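Local coordinates for protein putative aldehyde dehydrogenase (Burkholderia cenocepacia, PDB 4YWE) that probably oxidises aldehydes to carboxylic acids with NAD or NADP as electron acceptor, and binds calcium and magnesium ions, at residues T151-P156 against H229-G234; T254-G259 against G465-F470; A438-I443 against L454-V459. All blocks are in the same frame, centred on the assembly; numbering follows the deposited sequence.

Interaction 1 of 3, residues T151-P156 against H229-G234; sequences TGHIVP and HISFTG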
# COMPACT_ATOMS: atom_id res chain seq x y z
N THR A 151 -9.67 -7.97 22.53
CA THR A 151 -8.97 -6.72 22.81
C THR A 151 -9.52 -6.04 24.06
O THR A 151 -10.74 -5.95 24.24
CB THR A 151 -9.06 -5.73 21.62
OG1 THR A 151 -10.44 -5.53 21.28
CG2 THR A 151 -8.31 -6.28 20.42
N GLY A 152 -8.62 -5.58 24.92
CA GLY A 152 -9.01 -4.84 26.11
C GLY A 152 -8.93 -3.35 25.87
O GLY A 152 -8.01 -2.87 25.21
N HIS A 153 -9.90 -2.61 26.41
CA HIS A 153 -9.98 -1.18 26.16
C HIS A 153 -10.13 -0.39 27.45
O HIS A 153 -11.13 -0.53 28.16
CB HIS A 153 -11.14 -0.88 25.21
CG HIS A 153 -11.07 -1.61 23.91
ND1 HIS A 153 -10.58 -1.04 22.76
CD2 HIS A 153 -11.42 -2.88 23.58
CE1 HIS A 153 -10.63 -1.92 21.77
NE2 HIS A 153 -11.14 -3.04 22.24
N ILE A 154 -9.15 0.45 27.75
CA ILE A 154 -9.22 1.35 28.89
C ILE A 154 -9.60 2.74 28.39
O ILE A 154 -8.82 3.40 27.70
CB ILE A 154 -7.91 1.39 29.68
CG1 ILE A 154 -7.45 -0.03 30.02
CG2 ILE A 154 -8.07 2.22 30.94
CD1 ILE A 154 -8.41 -0.79 30.90
N VAL A 155 -10.81 3.18 28.73
CA VAL A 155 -11.34 4.44 28.23
C VAL A 155 -11.45 5.45 29.37
O VAL A 155 -12.01 5.15 30.42
CB VAL A 155 -12.70 4.23 27.55
CG1 VAL A 155 -13.23 5.55 26.99
CG2 VAL A 155 -12.57 3.19 26.44
N PRO A 156 -10.90 6.66 29.16
CA PRO A 156 -10.92 7.71 30.19
C PRO A 156 -12.22 8.51 30.22
O PRO A 156 -13.15 8.23 29.46
CB PRO A 156 -9.74 8.59 29.80
CG PRO A 156 -9.65 8.45 28.33
CD PRO A 156 -10.09 7.05 27.99
N HIS A 229 -4.61 -8.07 23.31
CA HIS A 229 -4.11 -6.73 23.01
C HIS A 229 -4.87 -5.69 23.84
O HIS A 229 -6.08 -5.82 24.05
CB HIS A 229 -4.24 -6.42 21.52
CG HIS A 229 -3.97 -4.98 21.17
ND1 HIS A 229 -2.71 -4.51 20.87
CD2 HIS A 229 -4.80 -3.92 21.08
CE1 HIS A 229 -2.78 -3.22 20.61
NE2 HIS A 229 -4.03 -2.84 20.73
N ILE A 230 -4.16 -4.67 24.30
CA ILE A 230 -4.78 -3.64 25.13
C ILE A 230 -4.62 -2.27 24.50
O ILE A 230 -3.53 -1.87 24.09
CB ILE A 230 -4.19 -3.65 26.55
CG1 ILE A 230 -4.42 -5.01 27.22
CG2 ILE A 230 -4.80 -2.54 27.39
CD1 ILE A 230 -3.88 -5.10 28.63
N SER A 231 -5.73 -1.54 24.43
CA SER A 231 -5.71 -0.15 23.98
C SER A 231 -5.92 0.77 25.17
O SER A 231 -7.02 0.87 25.71
CB SER A 231 -6.80 0.09 22.92
OG SER A 231 -6.86 1.45 22.56
N PHE A 232 -4.85 1.46 25.58
CA PHE A 232 -4.91 2.31 26.76
C PHE A 232 -4.88 3.79 26.41
O PHE A 232 -4.12 4.23 25.54
CB PHE A 232 -3.76 1.99 27.72
CG PHE A 232 -3.74 2.86 28.95
CD1 PHE A 232 -4.45 2.49 30.08
CD2 PHE A 232 -3.02 4.04 28.98
CE1 PHE A 232 -4.44 3.28 31.22
CE2 PHE A 232 -3.01 4.84 30.11
CZ PHE A 232 -3.71 4.46 31.23
N THR A 233 -5.71 4.57 27.10
CA THR A 233 -5.69 6.02 27.01
C THR A 233 -5.86 6.62 28.40
O THR A 233 -6.91 6.47 29.02
CB THR A 233 -6.79 6.56 26.08
OG1 THR A 233 -6.63 6.00 24.77
CG2 THR A 233 -6.71 8.07 26.00
N GLY A 234 -4.82 7.29 28.89
CA GLY A 234 -4.86 7.89 30.21
C GLY A 234 -3.54 8.51 30.63
O GLY A 234 -2.71 8.85 29.79
O HOH W 1 -7.96 3.33 24.76

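Interaction 2 of 3, residues T254-G259 against G465-F470; sequences TLELGG and GREKGF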
# COMPACT_ATOMS: atom_id res chain seq x y z
N THR A 254 -1.09 -0.50 23.55
CA THR A 254 -1.00 0.80 22.89
C THR A 254 -1.21 1.89 23.93
O THR A 254 -2.18 1.86 24.68
CB THR A 254 -2.03 0.93 21.76
OG1 THR A 254 -1.70 0.01 20.71
CG2 THR A 254 -2.02 2.35 21.20
N LEU A 255 -0.29 2.85 23.97
CA LEU A 255 -0.35 3.92 24.97
C LEU A 255 -0.69 5.27 24.36
O LEU A 255 0.12 5.86 23.64
CB LEU A 255 0.99 4.02 25.72
CG LEU A 255 1.39 2.84 26.61
CD1 LEU A 255 2.72 3.12 27.28
CD2 LEU A 255 0.32 2.56 27.65
N GLU A 256 -1.89 5.76 24.65
CA GLU A 256 -2.29 7.10 24.26
C GLU A 256 -2.31 8.00 25.49
O GLU A 256 -3.33 8.14 26.16
CB GLU A 256 -3.66 7.09 23.59
CG GLU A 256 -3.70 6.37 22.25
CD GLU A 256 -3.14 7.21 21.11
OE1 GLU A 256 -2.83 8.39 21.34
OE2 GLU A 256 -3.03 6.67 19.99
N LEU A 257 -1.16 8.60 25.80
CA LEU A 257 -1.00 9.34 27.05
C LEU A 257 -1.22 10.84 26.87
O LEU A 257 -1.75 11.29 25.85
CB LEU A 257 0.38 9.06 27.63
CG LEU A 257 0.77 7.58 27.65
CD1 LEU A 257 2.17 7.38 28.21
CD2 LEU A 257 -0.25 6.76 28.43
N GLY A 258 -0.81 11.61 27.88
CA GLY A 258 -1.01 13.05 27.86
C GLY A 258 0.01 13.79 27.01
O GLY A 258 0.82 13.17 26.32
N GLY A 259 -0.04 15.11 27.06
CA GLY A 259 0.88 15.93 26.29
C GLY A 259 1.02 17.36 26.76
O GLY A 259 0.30 17.82 27.64
N GLY A 465 2.46 4.08 19.56
CA GLY A 465 1.41 3.46 18.78
C GLY A 465 0.49 4.51 18.19
O GLY A 465 0.53 5.68 18.57
N ARG A 466 -0.36 4.09 17.25
CA ARG A 466 -1.25 5.02 16.57
C ARG A 466 -2.69 4.51 16.55
O ARG A 466 -2.94 3.33 16.32
CB ARG A 466 -0.78 5.27 15.13
CG ARG A 466 0.59 5.94 15.03
CD ARG A 466 0.54 7.38 15.53
NE ARG A 466 1.84 8.04 15.45
CZ ARG A 466 2.74 8.03 16.44
NH1 ARG A 466 2.49 7.40 17.57
NH2 ARG A 466 3.90 8.66 16.28
N GLU A 467 -3.63 5.42 16.81
CA GLU A 467 -5.04 5.12 16.66
C GLU A 467 -5.70 6.21 15.81
O GLU A 467 -5.02 7.15 15.39
CB GLU A 467 -5.73 4.97 18.02
CG GLU A 467 -5.15 3.83 18.86
CD GLU A 467 -6.12 3.31 19.90
OE1 GLU A 467 -7.15 3.96 20.15
OE2 GLU A 467 -5.85 2.23 20.47
N LYS A 468 -7.00 6.07 15.56
CA LYS A 468 -7.72 6.84 14.55
C LYS A 468 -7.20 6.52 13.15
O LYS A 468 -6.14 5.92 12.99
CB LYS A 468 -7.63 8.36 14.80
CG LYS A 468 -8.09 8.83 16.16
CD LYS A 468 -8.07 10.35 16.21
CE LYS A 468 -8.25 10.88 17.62
NZ LYS A 468 -8.25 12.37 17.64
N GLY A 469 -7.96 6.93 12.13
CA GLY A 469 -7.57 6.70 10.75
C GLY A 469 -7.48 5.23 10.37
O GLY A 469 -7.74 4.35 11.19
N PHE A 470 -7.11 4.98 9.12
CA PHE A 470 -6.98 3.61 8.62
C PHE A 470 -5.82 2.90 9.31
O PHE A 470 -5.87 1.69 9.55
CB PHE A 470 -6.78 3.62 7.11
CG PHE A 470 -7.03 2.29 6.45
CD1 PHE A 470 -6.03 1.33 6.40
CD2 PHE A 470 -8.26 2.00 5.89
CE1 PHE A 470 -6.26 0.10 5.80
CE2 PHE A 470 -8.50 0.78 5.29
CZ PHE A 470 -7.50 -0.17 5.25
O HOH W 2 -4.54 0.04 19.22
O HOH W 3 0.27 7.22 21.50

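Interaction 3 of 3, residues A438-I443 against L454-V459; sequences AGQVFI and LPFGGV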
# COMPACT_ATOMS: atom_id res chain seq x y z
N ALA A 438 6.20 14.98 17.07
CA ALA A 438 4.78 14.82 17.35
C ALA A 438 4.15 13.81 16.40
O ALA A 438 4.64 13.61 15.29
CB ALA A 438 4.05 16.16 17.24
N GLY A 439 3.08 13.17 16.84
CA GLY A 439 2.33 12.27 15.98
C GLY A 439 1.57 13.04 14.92
O GLY A 439 1.37 12.55 13.80
N GLN A 440 1.16 14.26 15.26
CA GLN A 440 0.43 15.12 14.33
C GLN A 440 1.00 16.53 14.30
O GLN A 440 1.35 17.09 15.34
CB GLN A 440 -1.06 15.17 14.70
CG GLN A 440 -1.82 13.88 14.46
CD GLN A 440 -3.27 13.99 14.86
OE1 GLN A 440 -3.65 14.87 15.63
NE2 GLN A 440 -4.10 13.09 14.34
N VAL A 441 1.09 17.09 13.10
CA VAL A 441 1.46 18.49 12.94
C VAL A 441 0.39 19.20 12.12
O VAL A 441 0.04 18.76 11.02
CB VAL A 441 2.85 18.64 12.28
CG1 VAL A 441 3.20 20.11 12.12
CG2 VAL A 441 3.91 17.93 13.10
N PHE A 442 -0.14 20.29 12.66
CA PHE A 442 -1.18 21.04 11.96
C PHE A 442 -0.65 22.37 11.46
O PHE A 442 -0.06 23.14 12.22
CB PHE A 442 -2.39 21.25 12.88
CG PHE A 442 -3.07 19.98 13.29
CD1 PHE A 442 -4.05 19.41 12.48
CD2 PHE A 442 -2.74 19.35 14.47
CE1 PHE A 442 -4.67 18.23 12.86
CE2 PHE A 442 -3.36 18.17 14.85
CZ PHE A 442 -4.33 17.62 14.04
N ILE A 443 -0.86 22.64 10.18
CA ILE A 443 -0.39 23.87 9.56
C ILE A 443 -1.55 24.84 9.37
O ILE A 443 -2.49 24.56 8.62
CB ILE A 443 0.32 23.59 8.23
CG1 ILE A 443 1.56 22.73 8.47
CG2 ILE A 443 0.69 24.89 7.54
CD1 ILE A 443 2.36 22.44 7.22
N LEU A 454 -7.33 10.94 10.72
CA LEU A 454 -5.95 11.30 11.01
C LEU A 454 -5.36 10.43 12.12
O LEU A 454 -5.80 10.52 13.27
CB LEU A 454 -5.85 12.77 11.41
CG LEU A 454 -6.61 13.77 10.53
CD1 LEU A 454 -6.39 15.19 11.02
CD2 LEU A 454 -6.22 13.63 9.07
N PRO A 455 -4.38 9.59 11.78
CA PRO A 455 -3.71 8.73 12.76
C PRO A 455 -3.16 9.54 13.94
O PRO A 455 -2.46 10.53 13.74
CB PRO A 455 -2.58 8.09 11.95
CG PRO A 455 -3.10 8.07 10.55
CD PRO A 455 -3.85 9.37 10.42
N PHE A 456 -3.49 9.10 15.15
CA PHE A 456 -3.22 9.87 16.35
C PHE A 456 -2.38 9.06 17.32
O PHE A 456 -2.63 7.87 17.53
CB PHE A 456 -4.54 10.29 17.01
CG PHE A 456 -4.39 11.22 18.18
CD1 PHE A 456 -4.36 12.59 17.99
CD2 PHE A 456 -4.30 10.72 19.47
CE1 PHE A 456 -4.23 13.45 19.07
CE2 PHE A 456 -4.17 11.57 20.55
CZ PHE A 456 -4.13 12.94 20.35
N GLY A 457 -1.37 9.70 17.91
CA GLY A 457 -0.48 9.03 18.84
C GLY A 457 0.73 9.88 19.17
O GLY A 457 1.01 10.86 18.48
N GLY A 458 1.46 9.50 20.21
CA GLY A 458 2.58 10.31 20.65
C GLY A 458 3.95 9.65 20.58
O GLY A 458 4.08 8.50 20.18
N VAL A 459 4.96 10.42 20.95
CA VAL A 459 6.30 9.90 21.16
C VAL A 459 6.70 10.28 22.58
O VAL A 459 6.04 11.10 23.21
CB VAL A 459 7.31 10.44 20.13
CG1 VAL A 459 6.93 9.99 18.73
CG2 VAL A 459 7.41 11.95 20.22
O HOH W 4 0.19 10.19 13.07

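Interaction 1 of 3, residues T151-P156 against H229-G234
I154 lies beside F232 on one face of two adjacent parallel strands, 151-155 and 229-233. Its CG2 stands anti to the backbone N (chi1 of CG1 -51°); CB comes at the ring obliquely, and CG2 lies 3.7 Å from F232 CD1. The strand backbones are stitched in parallel register. G152 is gripped twice, its N giving a nearly straight bond to H229 O at 2.7 Å and its O accepting from S231 N at 2.8 Å. I154 N then reaches S231 O at 3.0 Å, but the next bond, from T233 N to I154 O, is weak and bent.

Beyond it, T233 turns its methyl to the proline ring, CG2 lying 3.8 Å from P156 CG. One water ties the polar groups together: it donates to I154 O and to S231 OG, each at 3.1 Å, and sits 3.0 Å from T233 OG1. S231 OG, set anti to its own backbone N, is also bonded to S167 and lies suspiciously close to E467 OE2, while T233 OG1 accepts from R166.

Parallel pairing of this kind is consistent with the Rossmann-like coenzyme domain of aldehyde dehydrogenases. Strand 139-155, helix 160-174 and the neighbouring parallel strand 177-182 form a beta-alpha-beta crossover, with the helix over the face of T151, H153 and S231, while strand 253-256 borders 229-233 on its far side.

Interaction 2 of 3, residues T254-G259 against G465-F470
T254 CG2 stands anti to its backbone N (chi1 -67° for OG1), which carries the methyl across to E467, 3.9 Å from its OE2. E256 gets to the same residue differently: its chain bends at chi2 (-79°) and swings OE2 towards E467, 3.7 Å from E467 CG and 3.5 Å from E467 N. The two carboxylate planes are 62° apart, and E256 OE2 lies 4.9 Å from E467 OE1.

E256 is the predicted active-site glutamate of the aldehyde dehydrogenase family, in the Glu-Leu-Gly-Gly signature where strand 253-256 passes into a loop. E467 OE2 also meets S231, from the neighbouring strand. A water donates to that same OE2 at 2.8 Å and lies 3.2 Å from T254 OG1, bridging the segments.

G465, with no side chain, lets its CA come to 4.3 Å from T254 CG2. Its carbonyl is held by the following arginine, R466 NH1 donating to G465 O at 2.8 Å from above the carbonyl plane, while R466 NE bonds to L479 O of the second subunit.

Interaction 3 of 3, residues A438-I443 against L454-V459
This is a buried contact between the strand that is outermost in its sheet within the chain and the loop that follows it in sequence: Q440 and F442, on strand 440-443, meet L454, P455 and F456 on the way to the next strand. Q440 does most of the work. Extended beyond CG (chi2 179°), its side chain reaches over the loop and NE2 donates to P455 O at 3.1 Å. The bond is bent, 140° at the hydrogen, and comes from well above the carbonyl plane, so it uses no lone-pair direction. The other end of the amide, OE1, lies at the edge of the F456 ring, 3.4 Å from CD1, with the amide and ring planes almost perpendicular. This sets a partly negative oxygen against the slightly positive ring rim.

Next along the strand on the same side, F442 offers its own edge to L454, CE1 lying 3.9 Å from CD1. Just before the strand is G439; a side chain there would run into G457 O, so the close CA-H...O contact, 3.2 Å from G439 CA to G457 O, depends on the glycine. A water rests between the two main chains, 2.7 Å from G439 O and 2.8 Å from P455 O.

F456 is also covered by K468 in a cation-pi contact. Strand 418-422 pairs with 440-443 on one side, and V418 packs on Q440, F442 and F456. Along the other edge a parallel strand of the second subunit continues the sheet, with its A483 on F442, and helix 426-435 packs on V441 and I443.

Overall arrangement
The three contacts run in a row towards the subunit interface, with interaction 2 in the middle: its centre lies about 10 Å from that of interaction 1 and about 9 Å from that of interaction 3, while the outer two are about 19 Å apart and do not touch. Strand pairing joins the first two, F232 N lying 2.8 Å from T254 O. Between 465-470 and 454-459, the backbone of E467 meets that of F456, and R466 NH1 lies 3.2 Å from G458 O. E256, the predicted active-site glutamate, is where all three come together, with the side chains of T233 and F456 each about 3 Å from its own. Interactions 2 and 3 both touch the second subunit.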